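PDB 5GKG: endonuclease NucS from Thermococcus kodakarensis KOD1, which binds DNA and probably acts as an endonuclease that cuts the 3' and 5' single-stranded ends of branched DNA. Local coordinates for residues H188-L193 against R223-E228; R209-A214 against E231-E236. The protein carries 1 engineered substitution. All coordinates share one frame; numbering follows the deposited sequence.

How the interactions relate
Along the chain the segments come in the order 188-193, 209-214, 223-228, 231-236. The two contacts therefore cross. Interaction 1 closes a loop of 29 residues that contains strand 208-214. Interaction 2 closes a loop of 16 residues that contains the whole of helix 219-227. All four segments lie in the C-terminal nuclease domain. Interaction 1 pairs helices 187-204 and 219-227. Interaction 2 pairs strands 208-214 and 231-234 at one edge of the mixed sheet. The contacts meet at Leu212, whose side chain packs on Val190, Leu193 and Leu225. The nearest link runs from Leu193 CD2 to Leu212 N, at 3.5 Å. The helix pair is thus tied to the face of the sheet that carries Leu212.

Interaction 1 (H188-L193 against R223-E228); sequences HAVRQL and RLLEKE. With MG (magnesium ion), chain E; nucleotides of chain D; nucleotides of chain C.
The guanidinium of Arg191, whose stem touches Leu224 through CG, turns its edge to the phosphate of DA5 of chain C. OP2 lies in the guanidinium plane. Arg191 NH2 donates to this OP2 at 2.9 Å with an N-H...O angle of 161°. Arg191 NH1 adds a weak bond to the same atom at 3.3 Å. OP1 stands oblique to the group and takes a weak bond from Arg191 NH2. Arg191 NE has a weak hydrogen bond to Ser195 of the second subunit. The His188 ring has OP2 of DA6 of chain D at its edge, 3.9 Å from NE2. Gln192 reaches the magnesium ion, which Glu179 and DA6 of chain D also bind. In this PDDEXK-type nuclease domain, helices 187-204 and 219-227 run side by side. The axes of the short segments approach to 9.8 Å, at 23° to each other. The Val190 and Leu224 side chains pass in opposite directions, and Val190 CG1, anti to the backbone N (chi1 178°), comes 3.7 Å from Leu224 CG. Its other branch, CG2, meets Leu225 CD1 at 3.9 Å, the two side chains crossing at about a right angle. Leu193 CD2 reaches the same Leu225 CD1 at 4.2 Å.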
loop_
_atom_site.group_PDB
_atom_site.type_symbol
_atom_site.label_atom_id
_atom_site.label_comp_id
_atom_site.label_asym_id
_atom_site.label_seq_id
_atom_site.Cartn_x
_atom_site.Cartn_y
_atom_site.Cartn_z
ATOM N N HIS A 188 -5.944 -13.586 -8.967
ATOM C CA HIS A 188 -4.547 -13.197 -9.143
ATOM C C HIS A 188 -3.567 -14.379 -8.872
ATOM O O HIS A 188 -2.687 -14.655 -9.687
ATOM C CB HIS A 188 -4.268 -11.995 -8.217
ATOM C CG HIS A 188 -2.818 -11.709 -7.976
ATOM N ND1 HIS A 188 -2.023 -11.044 -8.890
ATOM C CD2 HIS A 188 -2.026 -11.961 -6.904
ATOM C CE1 HIS A 188 -0.800 -10.922 -8.404
ATOM N NE2 HIS A 188 -0.775 -11.471 -7.205
ATOM N N ALA A 189 -3.759 -15.088 -7.759
ATOM C CA ALA A 189 -2.927 -16.220 -7.369
ATOM C C ALA A 189 -3.011 -17.368 -8.367
ATOM O O ALA A 189 -1.998 -17.972 -8.696
ATOM C CB ALA A 189 -3.320 -16.730 -5.975
ATOM N N VAL A 190 -4.218 -17.681 -8.828
ATOM C CA VAL A 190 -4.397 -18.831 -9.690
ATOM C C VAL A 190 -3.765 -18.527 -11.044
ATOM O O VAL A 190 -3.169 -19.405 -11.670
ATOM C CB VAL A 190 -5.870 -19.213 -9.856
ATOM C CG1 VAL A 190 -5.968 -20.359 -10.779
ATOM C CG2 VAL A 190 -6.470 -19.621 -8.510
ATOM N N ARG A 191 -3.860 -17.267 -11.460
ATOM C CA ARG A 191 -3.218 -16.774 -12.676
ATOM C C ARG A 191 -1.693 -16.923 -12.609
ATOM O O ARG A 191 -1.060 -17.302 -13.596
ATOM C CB ARG A 191 -3.575 -15.302 -12.921
ATOM C CG ARG A 191 -5.007 -15.060 -13.307
ATOM C CD ARG A 191 -5.163 -13.722 -14.010
ATOM N NE ARG A 191 -6.560 -13.351 -13.980
ATOM C CZ ARG A 191 -7.104 -12.508 -13.105
ATOM N NH1 ARG A 191 -6.359 -11.881 -12.196
ATOM N NH2 ARG A 191 -8.402 -12.265 -13.168
ATOM N N GLN A 192 -1.119 -16.607 -11.447
ATOM C CA GLN A 192 0.298 -16.835 -11.189
ATOM C C GLN A 192 0.606 -18.333 -11.370
ATOM O O GLN A 192 1.455 -18.701 -12.189
ATOM C CB GLN A 192 0.669 -16.380 -9.770
ATOM C CG GLN A 192 1.640 -15.203 -9.632
ATOM C CD GLN A 192 1.844 -14.803 -8.168
ATOM O OE1 GLN A 192 2.860 -15.156 -7.490
ATOM N NE2 GLN A 192 0.861 -14.089 -7.658
ATOM N N LEU A 193 -0.104 -19.174 -10.610
ATOM C CA LEU A 193 0.048 -20.628 -10.657
ATOM C C LEU A 193 -0.062 -21.206 -12.079
ATOM O O LEU A 193 0.826 -21.930 -12.515
ATOM C CB LEU A 193 -0.988 -21.303 -9.754
ATOM C CG LEU A 193 -0.838 -22.823 -9.637
ATOM C CD1 LEU A 193 0.609 -23.227 -9.377
ATOM C CD2 LEU A 193 -1.734 -23.407 -8.552
ATOM N N ARG A 223 -13.186 -21.604 -8.888
ATOM C CA ARG A 223 -13.752 -21.848 -10.196
ATOM C C ARG A 223 -12.634 -22.042 -11.221
ATOM O O ARG A 223 -12.531 -23.099 -11.844
ATOM C CB ARG A 223 -14.671 -20.696 -10.586
ATOM C CG ARG A 223 -15.258 -20.815 -11.961
ATOM C CD ARG A 223 -16.476 -19.919 -12.118
ATOM N NE ARG A 223 -16.156 -18.496 -12.065
ATOM C CZ ARG A 223 -16.567 -17.684 -11.100
ATOM N NH1 ARG A 223 -17.319 -18.168 -10.116
ATOM N NH2 ARG A 223 -16.236 -16.394 -11.124
ATOM N N LEU A 224 -11.773 -21.039 -11.350
ATOM C CA LEU A 224 -10.671 -21.093 -12.296
ATOM C C LEU A 224 -9.703 -22.243 -12.012
ATOM O O LEU A 224 -9.252 -22.924 -12.933
ATOM C CB LEU A 224 -9.918 -19.775 -12.294
ATOM C CG LEU A 224 -8.682 -19.738 -13.194
ATOM C CD1 LEU A 224 -8.985 -20.127 -14.656
ATOM C CD2 LEU A 224 -8.027 -18.368 -13.126
ATOM N N LEU A 225 -9.402 -22.462 -10.737
ATOM C CA LEU A 225 -8.510 -23.533 -10.346
ATOM C C LEU A 225 -9.021 -24.870 -10.876
ATOM O O LEU A 225 -8.305 -25.606 -11.565
ATOM C CB LEU A 225 -8.380 -23.585 -8.830
ATOM C CG LEU A 225 -7.173 -24.355 -8.304
ATOM C CD1 LEU A 225 -5.891 -23.514 -8.354
ATOM C CD2 LEU A 225 -7.445 -24.844 -6.909
ATOM N N GLU A 226 -10.266 -25.180 -10.543
ATOM C CA GLU A 226 -10.917 -26.382 -11.042
ATOM C C GLU A 226 -10.877 -26.481 -12.563
ATOM O O GLU A 226 -10.525 -27.523 -13.115
ATOM C CB GLU A 226 -12.359 -26.422 -10.572
ATOM C CG GLU A 226 -12.503 -26.948 -9.162
ATOM C CD GLU A 226 -13.887 -26.713 -8.589
ATOM O OE1 GLU A 226 -14.704 -26.035 -9.259
ATOM O OE2 GLU A 226 -14.155 -27.208 -7.470
ATOM N N LYS A 227 -11.237 -25.394 -13.234
ATOM C CA LYS A 227 -11.292 -25.382 -14.687
ATOM C C LYS A 227 -9.982 -25.875 -15.269
ATOM O O LYS A 227 -9.975 -26.756 -16.105
ATOM C CB LYS A 227 -11.624 -23.976 -15.195
ATOM C CG LYS A 227 -11.514 -23.762 -16.698
ATOM C CD LYS A 227 -12.216 -22.461 -17.115
ATOM C CE LYS A 227 -11.954 -22.081 -18.576
ATOM N NZ LYS A 227 -10.638 -21.392 -18.775
ATOM N N GLU A 228 -8.866 -25.353 -14.781
ATOM C CA GLU A 228 -7.562 -25.719 -15.330
ATOM C C GLU A 228 -7.015 -27.014 -14.715
ATOM O O GLU A 228 -5.882 -27.377 -14.943
ATOM C CB GLU A 228 -6.558 -24.578 -15.125
ATOM C CG GLU A 228 -6.793 -23.350 -16.002
ATOM C CD GLU A 228 -6.596 -23.620 -17.486
ATOM O OE1 GLU A 228 -7.450 -23.160 -18.276
ATOM O OE2 GLU A 228 -5.582 -24.258 -17.875
HETATM MG MG MG E . 3.875 -16.332 -5.617
ATOM P P DA D 6 3.434 -13.166 -4.646
ATOM O OP1 DA D 6 3.095 -14.608 -4.539
ATOM O OP2 DA D 6 2.493 -12.238 -5.316
ATOM O "O5'" DA D 6 3.720 -12.640 -3.181
ATOM C "C5'" DA D 6 4.862 -13.095 -2.493
ATOM C "C4'" DA D 6 5.098 -12.261 -1.259
ATOM O "O4'" DA D 6 5.406 -10.898 -1.646
ATOM C "C3'" DA D 6 3.914 -12.168 -0.318
ATOM O "O3'" DA D 6 4.395 -12.101 1.003
ATOM C "C2'" DA D 6 3.223 -10.870 -0.753
ATOM C "C1'" DA D 6 4.407 -10.007 -1.170
ATOM N N9 DA D 6 4.118 -9.067 -2.253
ATOM C C8 DA D 6 3.627 -9.373 -3.479
ATOM N N7 DA D 6 3.517 -8.344 -4.273
ATOM C C5 DA D 6 3.975 -7.287 -3.523
ATOM C C6 DA D 6 4.102 -5.911 -3.801
ATOM N N6 DA D 6 3.770 -5.361 -4.971
ATOM N N1 DA D 6 4.594 -5.122 -2.828
ATOM C C2 DA D 6 4.934 -5.678 -1.668
ATOM N N3 DA D 6 4.858 -6.950 -1.296
ATOM C C4 DA D 6 4.365 -7.711 -2.278
ATOM P P DA C 5 -9.918 -9.621 -11.765
ATOM O OP1 DA C 5 -10.074 -9.861 -13.213
ATOM O OP2 DA C 5 -9.097 -10.518 -10.920
ATOM O "O5'" DA C 5 -9.327 -8.152 -11.600
ATOM C "C5'" DA C 5 -10.003 -7.060 -12.152
ATOM C "C4'" DA C 5 -9.461 -5.759 -11.584
ATOM O "O4'" DA C 5 -9.790 -5.652 -10.164
ATOM C "C3'" DA C 5 -7.936 -5.583 -11.687
ATOM O "O3'" DA C 5 -7.650 -4.313 -12.253
ATOM C "C2'" DA C 5 -7.475 -5.662 -10.229
ATOM C "C1'" DA C 5 -8.679 -5.098 -9.501
ATOM N N9 DA C 5 -8.721 -5.459 -8.081
ATOM C C8 DA C 5 -8.560 -6.702 -7.538
ATOM N N7 DA C 5 -8.644 -6.723 -6.232
ATOM C C5 DA C 5 -8.863 -5.393 -5.890
ATOM C C6 DA C 5 -9.035 -4.733 -4.640
ATOM N N6 DA C 5 -9.007 -5.359 -3.462
ATOM N N1 DA C 5 -9.233 -3.401 -4.660
ATOM C C2 DA C 5 -9.260 -2.772 -5.841
ATOM N N3 DA C 5 -9.114 -3.276 -7.064
ATOM C C4 DA C 5 -8.912 -4.603 -7.018
#

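Interaction 2 (R209-A214 against E231-E236); sequences RGILVA and EFRKLE
Strands 208-214 and 231-234 are the two parallel strands of a beta-alpha-beta unit, joined by helix 219-227, in the PDDEXK-type domain. Leu212 O accepts a hydrogen bond from Arg233 N, and Leu212 N donates one to Glu231 O. Glu231 N also donates to Gly210 O, and Ala214 N to Arg233 O. On the face with Ile211 and Val213, Arg209 grips the Glu231 carboxylate side-on. NE of Arg209 binds Glu231 OE1 at 2.8 Å through the syn lone pair, while NH2 of Arg209 binds Glu231 OE2 at 3.1 Å. The two planes are only 25° apart. A bend at chi3 of Arg209 (61°) brings the guanidinium back to the carboxylate. Arg233 NH1 adds a weak bond to Glu231 OE2, and Ile211 CD1 lies over one face of its guanidinium. Asp170 and Glu147 also bind Arg209. A water bridges Gly210 O and Glu231 OE1, 2.9 Å from the latter. Val213 CG1 touches Leu235 CB at 3.6 Å, their side chains pointing the same way. On the other face, Phe232 CE1 is 3.9 Å from Ala214 CB. The last backbone bond, Leu235 N to Ala214 O at 2.9 Å, comes from above the carbonyl plane, 69° out of it.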
loop_
_atom_site.group_PDB
_atom_site.type_symbol
_atom_site.label_atom_id
_atom_site.label_comp_id
_atom_site.label_asym_id
_atom_site.label_seq_id
_atom_site.Cartn_x
_atom_site.Cartn_y
_atom_site.Cartn_z
ATOM N N ARG A 209 2.561 -30.660 -12.039
ATOM C CA ARG A 209 1.382 -30.359 -11.203
ATOM C C ARG A 209 1.472 -28.971 -10.556
ATOM O O ARG A 209 2.555 -28.533 -10.157
ATOM C CB ARG A 209 1.212 -31.388 -10.100
ATOM C CG ARG A 209 0.860 -32.766 -10.557
ATOM C CD ARG A 209 1.102 -33.742 -9.398
ATOM N NE ARG A 209 0.273 -33.400 -8.254
ATOM C CZ ARG A 209 0.527 -33.747 -6.997
ATOM N NH1 ARG A 209 1.610 -34.446 -6.713
ATOM N NH2 ARG A 209 -0.301 -33.377 -6.017
ATOM N N GLY A 210 0.369 -28.229 -10.573
ATOM C CA GLY A 210 0.290 -26.990 -9.822
ATOM C C GLY A 210 -0.501 -27.182 -8.560
ATOM O O GLY A 210 -1.574 -27.784 -8.585
ATOM N N ILE A 211 -0.057 -26.548 -7.488
ATOM C CA ILE A 211 -0.786 -26.614 -6.233
ATOM C C ILE A 211 -0.853 -25.234 -5.612
ATOM O O ILE A 211 0.180 -24.580 -5.405
ATOM C CB ILE A 211 -0.142 -27.566 -5.225
ATOM C CG1 ILE A 211 -0.030 -28.978 -5.782
ATOM C CG2 ILE A 211 -0.951 -27.581 -3.953
ATOM C CD1 ILE A 211 0.291 -29.991 -4.705
ATOM N N LEU A 212 -2.071 -24.794 -5.321
ATOM C CA LEU A 212 -2.263 -23.525 -4.651
ATOM C C LEU A 212 -2.424 -23.805 -3.178
ATOM O O LEU A 212 -3.311 -24.550 -2.769
ATOM C CB LEU A 212 -3.464 -22.771 -5.216
ATOM C CG LEU A 212 -4.019 -21.547 -4.474
ATOM C CD1 LEU A 212 -2.954 -20.576 -4.003
ATOM C CD2 LEU A 212 -4.893 -20.854 -5.446
ATOM N N VAL A 213 -1.531 -23.217 -2.394
ATOM C CA VAL A 213 -1.474 -23.461 -0.965
ATOM C C VAL A 213 -1.857 -22.171 -0.218
ATOM O O VAL A 213 -1.217 -21.114 -0.366
ATOM C CB VAL A 213 -0.068 -23.968 -0.564
ATOM C CG1 VAL A 213 -0.013 -24.333 0.905
ATOM C CG2 VAL A 213 0.321 -25.169 -1.435
ATOM N N ALA A 214 -2.895 -22.268 0.600
ATOM C CA ALA A 214 -3.534 -21.085 1.166
ATOM C C ALA A 214 -4.584 -21.488 2.195
ATOM O O ALA A 214 -5.077 -22.607 2.186
ATOM C CB ALA A 214 -4.174 -20.242 0.061
ATOM N N GLU A 231 -4.551 -27.738 -8.293
ATOM C CA GLU A 231 -4.943 -28.301 -7.005
ATOM C C GLU A 231 -4.858 -27.297 -5.852
ATOM O O GLU A 231 -4.172 -26.284 -5.941
ATOM C CB GLU A 231 -4.089 -29.517 -6.694
ATOM C CG GLU A 231 -3.896 -30.462 -7.880
ATOM C CD GLU A 231 -2.963 -31.624 -7.547
ATOM O OE1 GLU A 231 -2.041 -31.901 -8.350
ATOM O OE2 GLU A 231 -3.154 -32.249 -6.475
ATOM N N PHE A 232 -5.575 -27.578 -4.773
ATOM C CA PHE A 232 -5.545 -26.708 -3.604
ATOM C C PHE A 232 -5.141 -27.547 -2.392
ATOM O O PHE A 232 -5.569 -28.691 -2.271
ATOM C CB PHE A 232 -6.917 -26.009 -3.407
ATOM C CG PHE A 232 -7.043 -25.216 -2.114
ATOM C CD1 PHE A 232 -6.441 -23.976 -1.976
ATOM C CD2 PHE A 232 -7.777 -25.714 -1.044
ATOM C CE1 PHE A 232 -6.545 -23.265 -0.789
ATOM C CE2 PHE A 232 -7.880 -25.004 0.145
ATOM C CZ PHE A 232 -7.268 -23.783 0.272
ATOM N N ARG A 233 -4.265 -27.002 -1.547
ATOM C CA ARG A 233 -4.034 -27.515 -0.190
ATOM C C ARG A 233 -4.212 -26.372 0.805
ATOM O O ARG A 233 -3.571 -25.323 0.695
ATOM C CB ARG A 233 -2.635 -28.129 -0.012
ATOM C CG ARG A 233 -2.604 -29.669 0.079
ATOM C CD ARG A 233 -3.092 -30.306 -1.253
ATOM N NE ARG A 233 -2.536 -31.629 -1.554
ATOM C CZ ARG A 233 -2.882 -32.368 -2.608
ATOM N NH1 ARG A 233 -3.793 -31.927 -3.474
ATOM N NH2 ARG A 233 -2.326 -33.564 -2.792
ATOM N N LYS A 234 -5.079 -26.603 1.778
ATOM C CA LYS A 234 -5.340 -25.634 2.813
ATOM C C LYS A 234 -4.177 -25.567 3.793
ATOM O O LYS A 234 -3.767 -26.574 4.370
ATOM C CB LYS A 234 -6.637 -25.976 3.546
ATOM C CG LYS A 234 -7.043 -24.948 4.584
ATOM C CD LYS A 234 -8.369 -25.304 5.221
ATOM C CE LYS A 234 -8.691 -24.343 6.351
ATOM N NZ LYS A 234 -9.771 -24.899 7.218
ATOM N N LEU A 235 -3.614 -24.376 3.945
ATOM C CA LEU A 235 -2.576 -24.167 4.934
ATOM C C LEU A 235 -2.658 -22.753 5.480
ATOM O O LEU A 235 -2.759 -21.784 4.719
ATOM C CB LEU A 235 -1.202 -24.420 4.327
ATOM C CG LEU A 235 -0.086 -24.765 5.311
ATOM C CD1 LEU A 235 -0.285 -26.187 5.831
ATOM C CD2 LEU A 235 1.281 -24.599 4.640
ATOM N N GLU A 236 -2.598 -22.644 6.800
ATOM C CA GLU A 236 -2.574 -21.354 7.472
ATOM C C GLU A 236 -1.132 -20.970 7.644
ATOM O O GLU A 236 -0.310 -21.850 7.918
ATOM C CB GLU A 236 -3.260 -21.422 8.834
ATOM C CG GLU A 236 -4.638 -22.042 8.816
ATOM C CD GLU A 236 -5.697 -21.033 8.459
ATOM O OE1 GLU A 236 -5.384 -19.823 8.505
ATOM O OE2 GLU A 236 -6.835 -21.439 8.128
HETATM O O HOH W 1 -2.172 -30.105 -10.645
#